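Local atomic coordinates of allantoin racemase (Pseudomonas fluorescens, PDB entry 5LG5), a protein that catalyses the racemization of allantoin and probably also interconverts the D and L forms of other 5-monosubstituted hydantoins. Residues E165-I168 with R169-A173. Numbering follows the deposited sequence.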
loop_
_atom_site.group_PDB
_atom_site.type_symbol
_atom_site.label_atom_id
_atom_site.label_comp_id
_atom_site.label_asym_id
_atom_site.label_seq_id
_atom_site.Cartn_x
_atom_site.Cartn_y
_atom_site.Cartn_z
ATOM N N GLU E 165 -0.543 2.666 27.732
ATOM C CA GLU E 165 0.403 3.758 27.950
ATOM C C GLU E 165 1.527 3.717 26.920
ATOM O O GLU E 165 1.944 4.754 26.398
ATOM C CB GLU E 165 0.945 3.722 29.385
ATOM C CG GLU E 165 -0.104 4.119 30.407
ATOM C CD GLU E 165 0.367 3.979 31.849
ATOM O OE1 GLU E 165 1.310 3.189 32.104
ATOM O OE2 GLU E 165 -0.236 4.644 32.727
ATOM N N LEU E 166 1.999 2.512 26.610
ATOM C CA LEU E 166 3.054 2.355 25.618
ATOM C C LEU E 166 2.550 2.724 24.228
ATOM O O LEU E 166 3.254 3.362 23.440
ATOM C CB LEU E 166 3.591 0.921 25.630
ATOM C CG LEU E 166 4.385 0.484 26.862
ATOM C CD1 LEU E 166 4.693 -1.008 26.808
ATOM C CD2 LEU E 166 5.692 1.281 26.958
ATOM N N ALA E 167 1.319 2.326 23.937
ATOM C CA ALA E 167 0.711 2.633 22.655
ATOM C C ALA E 167 0.631 4.146 22.445
ATOM O O ALA E 167 0.982 4.658 21.377
ATOM C CB ALA E 167 -0.668 2.001 22.570
ATOM N N ILE E 168 0.207 4.861 23.481
ATOM C CA ILE E 168 0.108 6.315 23.411
ATOM C C ILE E 168 1.487 6.950 23.249
ATOM O O ILE E 168 1.733 7.734 22.315
ATOM C CB ILE E 168 -0.575 6.867 24.688
ATOM C CG1 ILE E 168 -2.005 6.349 24.776
ATOM C CG2 ILE E 168 -0.515 8.385 24.743
ATOM C CD1 ILE E 168 -2.594 6.395 26.179
ATOM N N ARG E 169 2.403 6.568 24.129
ATOM C CA ARG E 169 3.727 7.181 24.171
ATOM C C ARG E 169 4.595 6.817 22.972
ATOM O O ARG E 169 5.122 7.695 22.286
ATOM C CB ARG E 169 4.439 6.781 25.467
ATOM C CG ARG E 169 5.879 7.238 25.564
ATOM C CD ARG E 169 6.427 7.052 26.972
ATOM N NE ARG E 169 7.132 5.780 27.096
ATOM C CZ ARG E 169 8.341 5.522 26.603
ATOM N NH1 ARG E 169 9.009 6.450 25.918
ATOM N NH2 ARG E 169 8.874 4.319 26.781
ATOM N N GLU E 170 4.720 5.520 22.709
ATOM C CA GLU E 170 5.606 5.034 21.661
ATOM C C GLU E 170 4.959 4.941 20.282
ATOM O O GLU E 170 5.594 5.238 19.273
ATOM C CB GLU E 170 6.210 3.694 22.074
ATOM C CG GLU E 170 7.019 3.791 23.355
ATOM C CD GLU E 170 7.602 2.468 23.768
ATOM O OE1 GLU E 170 7.243 1.447 23.136
ATOM O OE2 GLU E 170 8.426 2.453 24.712
ATOM N N ASP E 171 3.711 4.496 20.224
ATOM C CA ASP E 171 3.066 4.289 18.936
ATOM C C ASP E 171 2.237 5.491 18.473
ATOM O O ASP E 171 1.708 5.490 17.352
ATOM C CB ASP E 171 2.192 3.029 18.964
ATOM C CG ASP E 171 2.944 1.809 19.449
ATOM O OD1 ASP E 171 4.168 1.768 19.246
ATOM O OD2 ASP E 171 2.314 0.895 20.031
ATOM N N LYS E 172 2.092 6.488 19.343
ATOM C CA LYS E 172 1.280 7.691 19.035
ATOM C C LYS E 172 -0.209 7.404 18.865
ATOM O O LYS E 172 -0.908 8.083 18.086
ATOM C CB LYS E 172 1.814 8.461 17.824
ATOM C CG LYS E 172 3.260 8.893 17.983
ATOM C CD LYS E 172 3.435 9.656 19.298
ATOM C CE LYS E 172 4.901 10.031 19.522
ATOM N NZ LYS E 172 5.072 11.443 19.954
ATOM N N ALA E 173 -0.692 6.392 19.578
ATOM C CA ALA E 173 -2.118 6.141 19.625
ATOM C C ALA E 173 -2.792 7.345 20.279
ATOM O O ALA E 173 -2.248 7.956 21.216
ATOM C CB ALA E 173 -2.409 4.886 20.427
HETATM O O HOH W 1 -0.037 9.692 21.207
#
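Ala-167 O receives the backbone N of Ala-173 at 3.0 Å in a bond nearly straight at the hydrogen (170°) but arriving from above the carbonyl plane, closing the C-terminal end of helix 153-171. Lys-172 has positive phi, but the bond spans six residues, one more than in a Schellman motif, which the turn only resembles. One turn earlier the helix is regular: Arg-169 N donates to Glu-165 O at 2.9 Å and Glu-170 N to Leu-166 O at 2.7 Å. The bonding then slackens. Asp-171 N divides itself weakly between Leu-166 O and Ala-167 O, and Lys-172 N reaches Ile-168 O only weakly, at 3.2 Å. A water repairs this last acceptor, donating to Ile-168 O and Ala-173 O, bridging the final turn. Facing strand 110-114, the CB atoms of Ala-167 and Ala-173 meet at 4.0 Å, both against Ser-111.

On the flank, the Leu-166 and Glu-170 side chains run alongside each other, CD2 lying 3.7 Å from OE2. The same OE2 forms a salt bridge with Arg-169 NH2; the arginine chain bends at chi3 (95°), and one guanidinium face lies over Glu-170 CG. Asp-171 OD2 lies against Ala-167, yet its polar partners are Arg-140 and Ser-138 on strand 136-141; Lys-172 NZ pairs with Asp-117 of a third subunit.

The carbonyls of Ala-167 and Ile-168 are thus served by the wide turn and a water, while the charged ends of Asp-171 and Lys-172 tie the terminus to the neighbouring strand and to another subunit.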